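Local coordinates for protein lactaldehyde dehydrogenase (Methanocaldococcus jannaschii, PDB 3PQA) that oxidises lactaldehyde to lactate with NAD, which it prefers to NADP, as a step in the biosynthesis of coenzyme F420, at residues M14-P19 / K168-C173; K67-K72 / E96-T101; E324-V329 / A371-I376. One frame throughout, in Å; residues are numbered along the deposited sequence.

Interactions 1 and 2 belong to the part of the chain built around the NAD-binding sheet, interaction 3 to the catalytic sheet. Interaction 2 is nested within the chain loop that interaction 1 closes, and their centres lie about 21 Å apart. Helix 171-186 relates them: interaction 1 sits at its start, whereas Ile69 of interaction 2 packs on Leu176 and Ile179 further along it. Interaction 3 comes later in sequence, with its centre about 24 Å from that of interaction 1 and about 34 Å from that of interaction 2. All three lie away from the probable catalytic residues Cys275 and Glu241 and from the NAD-binding residues inferred at 221-226.

Interaction 1. Residues M14-P19 / K168-C173; sequences MDVINP and KAPLVC
Val16 sets both of its methyls against Pro170, and CG1 also against Leu171, where the chain leads into helix 171-186. Its CG2 lies 3.8 Å from Pro170 CG, while CG1 lies 3.8 Å from Pro170 CD, so the fork of the valine is laid along the CG–CD bond of the proline ring. CG1 has a second neighbour: it is 3.8 Å from Leu171 CG, the branch point of that side chain, with both leucine methyls only slightly farther off. This double role follows from the first torsion of Val16, 177°, which sets CG1 anti to the backbone N and CG2 anti to the carbonyl carbon.

No direct hydrogen bond spans the two segments, but a water does part of that work. It accepts from Ile17 N at 2.9 Å and sits 3.2 Å from Lys168 O, a link that must compete with other acceptors for the water's protons. One second-shell residue touches both sides. Asp83, near the end of helix 73-84, accepts a hydrogen bond from Leu171 N through OD2 and also touches the side chains of Val16 and Pro170. Val16 in turn is fixed by backbone bonds to Ile25 and Lys26. The arrangement is that of a two-stranded antiparallel hairpin, strands 14-17 and 24-28, laid over the connection between strand 160-165 and helix 171-186, a beta-to-alpha turn of the Rossmann-like NAD-binding domain of aldehyde dehydrogenases.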
ATOM      1  N   MET B  14     -32.675  30.344  18.921  1.00 18.01           N
ATOM      2  CA  MET B  14     -32.158  29.428  19.929  1.00 17.78           C
ATOM      3  C   MET B  14     -31.025  30.084  20.704  1.00 16.81           C
ATOM      4  O   MET B  14     -30.091  30.627  20.105  1.00 17.02           O
ATOM      5  CB  MET B  14     -31.674  28.146  19.237  1.00 19.28           C
ATOM      6  CG  MET B  14     -31.450  26.921  20.130  1.00 20.03           C
ATOM      7  SD  MET B  14     -30.815  25.484  19.173  1.00 19.71           S
ATOM      8  CE  MET B  14     -29.252  26.147  18.615  1.00 20.11           C
ATOM      9  N   ASP B  15     -31.109  30.029  22.034  1.00 16.49           N
ATOM     10  CA  ASP B  15     -30.086  30.597  22.908  1.00 17.16           C
ATOM     11  C   ASP B  15     -28.780  29.825  22.790  1.00 16.82           C
ATOM     12  O   ASP B  15     -28.784  28.596  22.707  1.00 17.80           O
ATOM     13  CB  ASP B  15     -30.530  30.560  24.372  1.00 19.01           C
ATOM     14  CG  ASP B  15     -31.535  31.642  24.715  1.00 19.33           C
ATOM     15  OD1 ASP B  15     -31.898  32.432  23.819  1.00 19.28           O
ATOM     16  OD2 ASP B  15     -31.954  31.696  25.892  1.00 19.29           O
ATOM     17  N   VAL B  16     -27.673  30.556  22.788  1.00 16.74           N
ATOM     18  CA  VAL B  16     -26.338  29.961  22.863  1.00 16.81           C
ATOM     19  C   VAL B  16     -25.703  30.486  24.143  1.00 16.70           C
ATOM     20  O   VAL B  16     -25.597  31.706  24.337  1.00 16.92           O
ATOM     21  CB  VAL B  16     -25.457  30.320  21.640  1.00 17.18           C
ATOM     22  CG1 VAL B  16     -24.046  29.743  21.804  1.00 17.29           C
ATOM     23  CG2 VAL B  16     -26.104  29.840  20.328  1.00 17.27           C
ATOM     24  N   ILE B  17     -25.278  29.563  25.002  1.00 16.86           N
ATOM     25  CA  ILE B  17     -24.877  29.892  26.373  1.00 17.45           C
ATOM     26  C   ILE B  17     -23.362  29.856  26.574  1.00 16.96           C
ATOM     27  O   ILE B  17     -22.668  28.995  26.019  1.00 17.31           O
ATOM     28  CB  ILE B  17     -25.560  28.926  27.394  1.00 18.76           C
ATOM     29  CG1 ILE B  17     -27.082  28.873  27.178  1.00 19.44           C
ATOM     30  CG2 ILE B  17     -25.246  29.313  28.840  1.00 19.48           C
ATOM     31  CD1 ILE B  17     -27.810  30.192  27.386  1.00 18.90           C
ATOM     32  N   ASN B  18     -22.846  30.802  27.354  1.00 16.10           N
ATOM     33  CA  ASN B  18     -21.469  30.719  27.855  1.00 16.35           C
ATOM     34  C   ASN B  18     -21.498  29.812  29.086  1.00 16.85           C
ATOM     35  O   ASN B  18     -22.158  30.154  30.068  1.00 16.75           O
ATOM     36  CB  ASN B  18     -20.976  32.133  28.203  1.00 17.30           C
ATOM     37  CG  ASN B  18     -19.580  32.161  28.835  1.00 16.48           C
ATOM     38  OD1 ASN B  18     -19.168  31.243  29.546  1.00 17.37           O
ATOM     39  ND2 ASN B  18     -18.869  33.260  28.607  1.00 17.38           N
ATOM     40  N   PRO B  19     -20.812  28.646  29.047  1.00 17.53           N
ATOM     41  CA  PRO B  19     -21.007  27.714  30.169  1.00 17.95           C
ATOM     42  C   PRO B  19     -20.369  28.152  31.491  1.00 18.16           C
ATOM     43  O   PRO B  19     -20.682  27.566  32.533  1.00 18.16           O
ATOM     44  CB  PRO B  19     -20.374  26.404  29.675  1.00 18.12           C
ATOM     45  CG  PRO B  19     -19.417  26.819  28.618  1.00 18.12           C
ATOM     46  CD  PRO B  19     -19.964  28.066  27.983  1.00 17.94           C
ATOM     47  N   LYS B 168     -24.755  23.039  21.728  1.00 15.47           N
ATOM     48  CA  LYS B 168     -24.098  23.385  22.987  1.00 16.93           C
ATOM     49  C   LYS B 168     -22.871  24.268  22.775  1.00 16.09           C
ATOM     50  O   LYS B 168     -22.439  24.959  23.689  1.00 16.61           O
ATOM     51  CB  LYS B 168     -23.724  22.117  23.742  1.00 19.86           C
ATOM     52  CG  LYS B 168     -24.916  21.435  24.364  1.00 20.82           C
ATOM     53  CD  LYS B 168     -24.562  20.041  24.824  1.00 20.78           C
ATOM     54  CE  LYS B 168     -25.819  19.243  25.111  1.00 21.14           C
ATOM     55  NZ  LYS B 168     -25.434  17.820  25.123  1.00 21.32           N
ATOM     56  N   ALA B 169     -22.307  24.231  21.567  1.00 14.55           N
ATOM     57  CA  ALA B 169     -21.183  25.097  21.208  1.00 13.26           C
ATOM     58  C   ALA B 169     -21.096  25.312  19.697  1.00 13.34           C
ATOM     59  O   ALA B 169     -20.100  24.958  19.088  1.00 13.98           O
ATOM     60  CB  ALA B 169     -19.853  24.536  21.754  1.00 13.21           C
ATOM     61  N   PRO B 170     -22.138  25.924  19.100  1.00 13.42           N
ATOM     62  CA  PRO B 170     -22.234  26.061  17.640  1.00 13.40           C
ATOM     63  C   PRO B 170     -21.439  27.220  17.020  1.00 13.37           C
ATOM     64  O   PRO B 170     -21.237  27.232  15.806  1.00 13.37           O
ATOM     65  CB  PRO B 170     -23.736  26.298  17.426  1.00 13.81           C
ATOM     66  CG  PRO B 170     -24.157  27.062  18.648  1.00 14.46           C
ATOM     67  CD  PRO B 170     -23.278  26.566  19.789  1.00 13.81           C
ATOM     68  N   LEU B 171     -20.984  28.180  17.826  1.00 13.98           N
ATOM     69  CA  LEU B 171     -20.486  29.438  17.240  1.00 14.78           C
ATOM     70  C   LEU B 171     -19.216  29.293  16.397  1.00 14.48           C
ATOM     71  O   LEU B 171     -19.068  29.951  15.352  1.00 14.25           O
ATOM     72  CB  LEU B 171     -20.339  30.541  18.295  1.00 16.09           C
ATOM     73  CG  LEU B 171     -21.613  30.909  19.070  1.00 16.80           C
ATOM     74  CD1 LEU B 171     -21.334  32.077  20.002  1.00 16.24           C
ATOM     75  CD2 LEU B 171     -22.794  31.226  18.136  1.00 16.21           C
ATOM     76  N   VAL B 172     -18.320  28.408  16.815  1.00 14.25           N
ATOM     77  CA  VAL B 172     -17.116  28.212  16.030  1.00 14.55           C
ATOM     78  C   VAL B 172     -17.467  27.562  14.687  1.00 13.37           C
ATOM     79  O   VAL B 172     -16.791  27.817  13.699  1.00 13.75           O
ATOM     80  CB  VAL B 172     -16.009  27.441  16.780  1.00 16.79           C
ATOM     81  CG1 VAL B 172     -16.237  25.932  16.726  1.00 18.50           C
ATOM     82  CG2 VAL B 172     -14.642  27.816  16.225  1.00 18.50           C
ATOM     83  N   CYS B 173     -18.527  26.745  14.666  1.00 12.80           N
ATOM     84  CA  CYS B 173     -18.992  26.073  13.440  1.00 12.97           C
ATOM     85  C   CYS B 173     -19.635  27.046  12.472  1.00 13.12           C
ATOM     86  O   CYS B 173     -19.500  26.894  11.249  1.00 13.57           O
ATOM     87  CB  CYS B 173     -19.970  24.952  13.779  1.00 13.74           C
ATOM     88  SG  CYS B 173     -19.150  23.640  14.706  1.00 16.05           S
TER
HETATM   89  O   HOH W   1     -24.984  26.752  24.273  1.00 26.53           O

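Interaction 2. Residues K67-K72 / E96-T101; sequences KQIKEK and ERSIGT
Ile69 and Ile99 lie alongside each other, pointing opposite ways, between two helices that run nearly antiparallel, their segment axes 9.1 Å apart at closest approach and 165° apart in direction. Ile69 can be followed outward. Its CB already lies 4.0 Å from Ile99 CG1. The CG2 branch, anti to the backbone N, makes the closest approaches, with Ile99 CG1 at 3.5 Å and Ser98 OG also at 3.5 Å. The other branch ends in CD1, which comes to 3.9 Å from the same Ser98 OG. The serine hydroxyl therefore presents its oxygen to two methyls, while its hydrogen bond is made with Val95 O, one turn back in its own helix.

The two helices, 55-71 and 88-111, are joined through helix 73-84 and form part of the helical layer that flanks the sheet of the NAD-binding domain. Ile69 is embedded further by Leu176 and Ile179 of helix 171-186, and by Val95 and Phe102 on the helix of Ile99; these named neighbours are apolar side chains.

Beyond CG1, Ile99 sends CD1 across to Lys70, 3.8 Å from its CA and nearly as close to its CB. With an alanine in place of Ile99, both branches are gone, and a gap would probably open beside Ile69 CG2 and Lys70 CA where CG1 and CD1 had lain. Lys70 itself runs out to the exposed side of the helix pair, where its NZ and Glu96 OE2 are 5.5 Å apart: opposite charges near each other but not in contact. The other oxygen of that carboxylate, Glu96 OE1, forms a salt bridge with Lys73 NZ.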
ATOM      1  N   LYS B  67      -5.822  28.427   5.380  1.00 14.54           N
ATOM      2  CA  LYS B  67      -5.243  29.760   5.451  1.00 16.51           C
ATOM      3  C   LYS B  67      -6.127  30.695   6.275  1.00 14.68           C
ATOM      4  O   LYS B  67      -5.633  31.414   7.144  1.00 14.68           O
ATOM      5  CB  LYS B  67      -5.000  30.327   4.053  1.00 20.67           C
ATOM      6  CG  LYS B  67      -4.315  31.688   4.047  1.00 22.21           C
ATOM      7  CD  LYS B  67      -3.933  32.090   2.642  1.00 22.14           C
ATOM      8  CE  LYS B  67      -3.445  33.534   2.598  1.00 22.52           C
ATOM      9  NZ  LYS B  67      -4.580  34.512   2.502  1.00 22.86           N
ATOM     10  N   GLN B  68      -7.430  30.677   6.014  1.00 14.50           N
ATOM     11  CA  GLN B  68      -8.361  31.534   6.771  1.00 15.13           C
ATOM     12  C   GLN B  68      -8.414  31.229   8.273  1.00 14.72           C
ATOM     13  O   GLN B  68      -8.482  32.155   9.097  1.00 14.98           O
ATOM     14  CB  GLN B  68      -9.767  31.442   6.213  1.00 16.26           C
ATOM     15  CG  GLN B  68      -9.953  32.035   4.820  1.00 16.77           C
ATOM     16  CD  GLN B  68     -11.388  31.910   4.403  1.00 16.57           C
ATOM     17  OE1 GLN B  68     -12.268  32.530   4.999  1.00 16.88           O
ATOM     18  NE2 GLN B  68     -11.649  31.060   3.418  1.00 16.87           N
ATOM     19  N   ILE B  69      -8.401  29.936   8.620  1.00 14.05           N
ATOM     20  CA  ILE B  69      -8.405  29.509  10.026  1.00 14.12           C
ATOM     21  C   ILE B  69      -7.147  30.043  10.704  1.00 14.75           C
ATOM     22  O   ILE B  69      -7.212  30.587  11.805  1.00 15.40           O
ATOM     23  CB  ILE B  69      -8.472  27.966  10.177  1.00 13.76           C
ATOM     24  CG1 ILE B  69      -9.816  27.431   9.665  1.00 13.66           C
ATOM     25  CG2 ILE B  69      -8.263  27.538  11.650  1.00 13.64           C
ATOM     26  CD1 ILE B  69      -9.915  25.888   9.589  1.00 13.60           C
ATOM     27  N   LYS B  70      -6.008  29.901  10.029  1.00 15.34           N
ATOM     28  CA  LYS B  70      -4.746  30.426  10.546  1.00 16.95           C
ATOM     29  C   LYS B  70      -4.794  31.943  10.770  1.00 16.63           C
ATOM     30  O   LYS B  70      -4.316  32.431  11.801  1.00 16.81           O
ATOM     31  CB  LYS B  70      -3.587  30.028   9.629  1.00 20.90           C
ATOM     32  CG  LYS B  70      -2.201  30.442  10.100  1.00 23.03           C
ATOM     33  CD  LYS B  70      -1.143  29.979   9.094  1.00 22.32           C
ATOM     34  CE  LYS B  70       0.232  30.574   9.363  1.00 23.49           C
ATOM     35  NZ  LYS B  70       0.873  29.932  10.537  1.00 23.00           N
ATOM     36  N   GLU B  71      -5.394  32.681   9.833  1.00 17.20           N
ATOM     37  CA  GLU B  71      -5.480  34.146   9.953  1.00 19.88           C
ATOM     38  C   GLU B  71      -6.441  34.595  11.058  1.00 20.23           C
ATOM     39  O   GLU B  71      -6.316  35.707  11.582  1.00 20.45           O
ATOM     40  CB  GLU B  71      -5.852  34.793   8.614  1.00 25.44           C
ATOM     41  CG  GLU B  71      -4.760  34.639   7.553  1.00 29.47           C
ATOM     42  CD  GLU B  71      -5.169  35.121   6.168  1.00 27.32           C
ATOM     43  OE1 GLU B  71      -6.389  35.237   5.891  1.00 29.76           O
ATOM     44  OE2 GLU B  71      -4.260  35.364   5.344  1.00 29.74           O
ATOM     45  N   LYS B  72      -7.368  33.710  11.421  1.00 19.77           N
ATOM     46  CA  LYS B  72      -8.367  33.979  12.454  1.00 20.26           C
ATOM     47  C   LYS B  72      -8.117  33.170  13.731  1.00 18.06           C
ATOM     48  O   LYS B  72      -9.018  33.036  14.563  1.00 17.87           O
ATOM     49  CB  LYS B  72      -9.773  33.686  11.923  1.00 25.14           C
ATOM     50  CG  LYS B  72     -10.236  34.618  10.801  1.00 26.98           C
ATOM     51  CD  LYS B  72     -11.624  34.218  10.283  1.00 26.83           C
ATOM     52  CE  LYS B  72     -12.729  34.994  10.983  1.00 27.24           C
ATOM     53  NZ  LYS B  72     -12.929  36.328  10.340  1.00 27.11           N
ATOM     54  N   GLU B  96      -5.032  25.032  16.005  1.00 12.35           N
ATOM     55  CA  GLU B  96      -3.829  24.596  15.288  1.00 13.66           C
ATOM     56  C   GLU B  96      -4.021  23.207  14.640  1.00 13.13           C
ATOM     57  O   GLU B  96      -3.638  22.999  13.473  1.00 13.66           O
ATOM     58  CB  GLU B  96      -2.610  24.627  16.219  1.00 18.95           C
ATOM     59  CG  GLU B  96      -1.263  24.518  15.510  1.00 22.59           C
ATOM     60  CD  GLU B  96      -0.917  25.741  14.658  1.00 20.10           C
ATOM     61  OE1 GLU B  96      -1.358  26.868  14.989  1.00 22.78           O
ATOM     62  OE2 GLU B  96      -0.174  25.579  13.662  1.00 22.91           O
ATOM     63  N   ARG B  97      -4.648  22.276  15.362  1.00 12.01           N
ATOM     64  CA  ARG B  97      -4.954  20.957  14.797  1.00 13.07           C
ATOM     65  C   ARG B  97      -5.857  21.057  13.563  1.00 11.00           C
ATOM     66  O   ARG B  97      -5.647  20.353  12.568  1.00 11.59           O
ATOM     67  CB  ARG B  97      -5.645  20.056  15.816  1.00 21.01           C
ATOM     68  CG  ARG B  97      -5.024  20.057  17.170  1.00 25.05           C
ATOM     69  CD  ARG B  97      -4.071  18.953  17.337  1.00 23.93           C
ATOM     70  NE  ARG B  97      -4.752  17.727  17.740  1.00 26.49           N
ATOM     71  CZ  ARG B  97      -4.126  16.674  18.260  1.00 25.13           C
ATOM     72  NH1 ARG B  97      -4.809  15.589  18.581  1.00 27.17           N
ATOM     73  NH2 ARG B  97      -2.811  16.712  18.466  1.00 27.15           N
ATOM     74  N   SER B  98      -6.890  21.903  13.652  1.00 10.53           N
ATOM     75  CA  SER B  98      -7.842  22.054  12.550  1.00 10.98           C
ATOM     76  C   SER B  98      -7.175  22.548  11.271  1.00 10.86           C
ATOM     77  O   SER B  98      -7.550  22.109  10.183  1.00 11.35           O
ATOM     78  CB  SER B  98      -9.039  22.934  12.963  1.00 12.75           C
ATOM     79  OG  SER B  98      -8.709  24.311  12.955  1.00 16.33           O
ATOM     80  N   ILE B  99      -6.180  23.431  11.413  1.00 11.68           N
ATOM     81  CA  ILE B  99      -5.398  23.909  10.257  1.00 12.53           C
ATOM     82  C   ILE B  99      -4.720  22.701   9.616  1.00 11.23           C
ATOM     83  O   ILE B  99      -4.793  22.511   8.387  1.00 12.05           O
ATOM     84  CB  ILE B  99      -4.336  24.961  10.667  1.00 14.11           C
ATOM     85  CG1 ILE B  99      -5.026  26.197  11.259  1.00 14.16           C
ATOM     86  CG2 ILE B  99      -3.499  25.372   9.478  1.00 14.21           C
ATOM     87  CD1 ILE B  99      -4.100  27.076  12.103  1.00 14.44           C
ATOM     88  N   GLY B 100      -4.088  21.886  10.459  1.00 10.56           N
ATOM     89  CA  GLY B 100      -3.415  20.667  10.001  1.00 11.08           C
ATOM     90  C   GLY B 100      -4.335  19.678   9.290  1.00 11.05           C
ATOM     91  O   GLY B 100      -3.954  19.072   8.285  1.00 11.82           O
ATOM     92  N   THR B 101      -5.553  19.522   9.803  1.00 10.84           N
ATOM     93  CA  THR B 101      -6.525  18.598   9.226  1.00 10.63           C
ATOM     94  C   THR B 101      -6.936  19.024   7.816  1.00  9.74           C
ATOM     95  O   THR B 101      -7.010  18.194   6.909  1.00  9.52           O
ATOM     96  CB  THR B 101      -7.744  18.481  10.170  1.00 11.37           C
ATOM     97  OG1 THR B 101      -7.278  17.936  11.406  1.00 12.29           O
ATOM     98  CG2 THR B 101      -8.827  17.576   9.597  1.00 12.19           C
TER

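Interaction 3. Residues E324-V329 / A371-I376; sequences EWVEKV and APVIPI
Helix 320-335 and the chain entering strand 373-379 come nearest at Val326 and Ala371, whose CA atoms are 7.1 Å apart, and no hydrogen bond passes between the two segments. The strand lies between 278-284 and 350-357, parallel to both, in the mixed sheet of the aldehyde dehydrogenase catalytic domain, and the helix rests on one face of it. Just before the strand, Pro372 is the centre of an inverse gamma turn, closed by a weak bond from Val373 N to Ala371 O at 2.8 Å. Ala371 and Val373, on the two sides of that turn, both direct their CB atoms toward the helix.

Val326 answers them with a pair of methyls. At a chi1 of 172° its CG1 stands anti to the backbone N and is shared, 3.7 Å from Val373 CG2 and equally near the Ala371 methyl. The two valines pass side by side, each pointing beyond the other. Phe351 of strand 350-357 touches both, extending the apolar cluster onto the neighbouring strand. The second methyl of Val326, CG2, also lies 3.7 Å from Ala371 CB, so the alanine methyl meets both prongs of the valine fork.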
ATOM      1  N   GLU B 324     -24.928  18.744  37.375  1.00 21.63           N
ATOM      2  CA  GLU B 324     -25.836  18.251  38.415  1.00 22.70           C
ATOM      3  C   GLU B 324     -25.953  16.737  38.339  1.00 21.53           C
ATOM      4  O   GLU B 324     -25.943  16.053  39.357  1.00 21.11           O
ATOM      5  CB  GLU B 324     -27.224  18.901  38.286  1.00 24.80           C
ATOM      6  CG  GLU B 324     -27.230  20.397  38.594  1.00 27.52           C
ATOM      7  CD  GLU B 324     -28.558  21.094  38.273  1.00 25.82           C
ATOM      8  OE1 GLU B 324     -29.304  20.623  37.383  1.00 27.63           O
ATOM      9  OE2 GLU B 324     -28.838  22.132  38.914  1.00 27.68           O
ATOM     10  N   TRP B 325     -26.059  16.217  37.120  1.00 20.79           N
ATOM     11  CA  TRP B 325     -26.079  14.787  36.913  1.00 20.85           C
ATOM     12  C   TRP B 325     -24.777  14.153  37.430  1.00 19.95           C
ATOM     13  O   TRP B 325     -24.820  13.144  38.129  1.00 19.19           O
ATOM     14  CB  TRP B 325     -26.314  14.458  35.441  1.00 21.91           C
ATOM     15  CG  TRP B 325     -26.244  13.003  35.139  1.00 22.18           C
ATOM     16  CD1 TRP B 325     -27.231  12.073  35.318  1.00 22.12           C
ATOM     17  CD2 TRP B 325     -25.115  12.295  34.600  1.00 22.13           C
ATOM     18  NE1 TRP B 325     -26.786  10.831  34.920  1.00 22.22           N
ATOM     19  CE2 TRP B 325     -25.493  10.940  34.475  1.00 22.14           C
ATOM     20  CE3 TRP B 325     -23.827  12.679  34.206  1.00 22.09           C
ATOM     21  CZ2 TRP B 325     -24.619   9.958  33.975  1.00 22.14           C
ATOM     22  CZ3 TRP B 325     -22.959  11.702  33.704  1.00 22.04           C
ATOM     23  CH2 TRP B 325     -23.364  10.361  33.593  1.00 22.01           C
ATOM     24  N   VAL B 326     -23.635  14.759  37.101  1.00 19.76           N
ATOM     25  CA  VAL B 326     -22.323  14.240  37.531  1.00 20.14           C
ATOM     26  C   VAL B 326     -22.235  14.186  39.061  1.00 21.09           C
ATOM     27  O   VAL B 326     -21.726  13.221  39.630  1.00 20.82           O
ATOM     28  CB  VAL B 326     -21.149  15.073  36.954  1.00 19.95           C
ATOM     29  CG1 VAL B 326     -19.814  14.637  37.562  1.00 19.54           C
ATOM     30  CG2 VAL B 326     -21.081  14.919  35.438  1.00 19.51           C
ATOM     31  N   GLU B 327     -22.744  15.240  39.696  1.00 22.56           N
ATOM     32  CA  GLU B 327     -22.831  15.339  41.148  1.00 24.27           C
ATOM     33  C   GLU B 327     -23.571  14.142  41.740  1.00 24.44           C
ATOM     34  O   GLU B 327     -23.124  13.561  42.728  1.00 23.95           O
ATOM     35  CB  GLU B 327     -23.545  16.639  41.510  1.00 25.37           C
ATOM     36  CG  GLU B 327     -23.658  16.954  42.990  1.00 25.96           C
ATOM     37  CD  GLU B 327     -24.155  18.375  43.210  1.00 25.63           C
ATOM     38  OE1 GLU B 327     -25.270  18.717  42.745  1.00 26.05           O
ATOM     39  OE2 GLU B 327     -23.422  19.158  43.838  1.00 26.13           O
ATOM     40  N   LYS B 328     -24.695  13.783  41.121  1.00 25.52           N
ATOM     41  CA  LYS B 328     -25.516  12.652  41.551  1.00 27.24           C
ATOM     42  C   LYS B 328     -24.799  11.317  41.395  1.00 25.69           C
ATOM     43  O   LYS B 328     -24.949  10.426  42.231  1.00 24.90           O
ATOM     44  CB  LYS B 328     -26.837  12.620  40.787  1.00 29.82           C
ATOM     45  CG  LYS B 328     -27.839  13.642  41.257  1.00 30.88           C
ATOM     46  CD  LYS B 328     -28.929  13.840  40.228  1.00 30.63           C
ATOM     47  CE  LYS B 328     -29.863  14.953  40.649  1.00 31.09           C
ATOM     48  NZ  LYS B 328     -30.652  15.442  39.496  1.00 30.91           N
ATOM     49  N   VAL B 329     -24.031  11.185  40.314  1.00 23.69           N
ATOM     50  CA  VAL B 329     -23.275   9.971  40.054  1.00 22.31           C
ATOM     51  C   VAL B 329     -22.163   9.825  41.091  1.00 21.18           C
ATOM     52  O   VAL B 329     -21.921   8.733  41.605  1.00 21.03           O
ATOM     53  CB  VAL B 329     -22.696   9.959  38.614  1.00 21.39           C
ATOM     54  CG1 VAL B 329     -21.848   8.729  38.384  1.00 20.63           C
ATOM     55  CG2 VAL B 329     -23.828  10.012  37.580  1.00 20.53           C
ATOM     56  N   ALA B 371     -16.561  14.110  32.589  1.00 14.32           N
ATOM     57  CA  ALA B 371     -16.375  15.000  33.733  1.00 14.49           C
ATOM     58  C   ALA B 371     -15.028  14.723  34.375  1.00 14.30           C
ATOM     59  O   ALA B 371     -14.435  13.661  34.142  1.00 13.61           O
ATOM     60  CB  ALA B 371     -17.473  14.783  34.750  1.00 14.78           C
ATOM     61  N   PRO B 372     -14.541  15.667  35.204  1.00 15.06           N
ATOM     62  CA  PRO B 372     -13.216  15.470  35.795  1.00 15.25           C
ATOM     63  C   PRO B 372     -13.293  14.612  37.060  1.00 15.46           C
ATOM     64  O   PRO B 372     -12.863  15.036  38.131  1.00 14.88           O
ATOM     65  CB  PRO B 372     -12.773  16.896  36.119  1.00 15.46           C
ATOM     66  CG  PRO B 372     -14.083  17.602  36.457  1.00 15.57           C
ATOM     67  CD  PRO B 372     -15.102  17.000  35.521  1.00 15.43           C
ATOM     68  N   VAL B 373     -13.862  13.418  36.909  1.00 15.62           N
ATOM     69  CA  VAL B 373     -14.115  12.475  38.002  1.00 15.62           C
ATOM     70  C   VAL B 373     -13.385  11.163  37.698  1.00 15.44           C
ATOM     71  O   VAL B 373     -13.730  10.465  36.735  1.00 14.57           O
ATOM     72  CB  VAL B 373     -15.632  12.180  38.167  1.00 16.09           C
ATOM     73  CG1 VAL B 373     -15.867  11.101  39.218  1.00 16.44           C
ATOM     74  CG2 VAL B 373     -16.404  13.456  38.504  1.00 16.45           C
ATOM     75  N   ILE B 374     -12.393  10.837  38.533  1.00 15.52           N
ATOM     76  CA  ILE B 374     -11.503   9.708  38.285  1.00 16.58           C
ATOM     77  C   ILE B 374     -11.582   8.643  39.385  1.00 17.24           C
ATOM     78  O   ILE B 374     -11.122   8.879  40.515  1.00 17.28           O
ATOM     79  CB  ILE B 374     -10.029  10.163  38.158  1.00 16.95           C
ATOM     80  CG1 ILE B 374      -9.892  11.388  37.231  1.00 17.21           C
ATOM     81  CG2 ILE B 374      -9.120   8.975  37.749  1.00 17.07           C
ATOM     82  CD1 ILE B 374     -10.427  11.180  35.783  1.00 16.95           C
ATOM     83  N   PRO B 375     -12.158   7.472  39.056  1.00 17.03           N
ATOM     84  CA  PRO B 375     -12.096   6.320  39.954  1.00 16.94           C
ATOM     85  C   PRO B 375     -10.764   5.602  39.798  1.00 16.80           C
ATOM     86  O   PRO B 375     -10.278   5.407  38.670  1.00 16.34           O
ATOM     87  CB  PRO B 375     -13.229   5.428  39.467  1.00 17.22           C
ATOM     88  CG  PRO B 375     -13.301   5.738  37.976  1.00 16.25           C
ATOM     89  CD  PRO B 375     -12.916   7.180  37.821  1.00 17.23           C
ATOM     90  N   ILE B 376     -10.178   5.238  40.935  1.00 16.39           N
ATOM     91  CA  ILE B 376      -8.928   4.494  40.974  1.00 16.44           C
ATOM     92  C   ILE B 376      -9.226   3.178  41.677  1.00 16.83           C
ATOM     93  O   ILE B 376      -9.835   3.180  42.752  1.00 16.18           O
ATOM     94  CB  ILE B 376      -7.832   5.258  41.755  1.00 16.65           C
ATOM     95  CG1 ILE B 376      -7.501   6.587  41.046  1.00 16.72           C
ATOM     96  CG2 ILE B 376      -6.573   4.376  41.912  1.00 16.75           C
ATOM     97  CD1 ILE B 376      -6.621   7.533  41.837  1.00 16.70           C
TER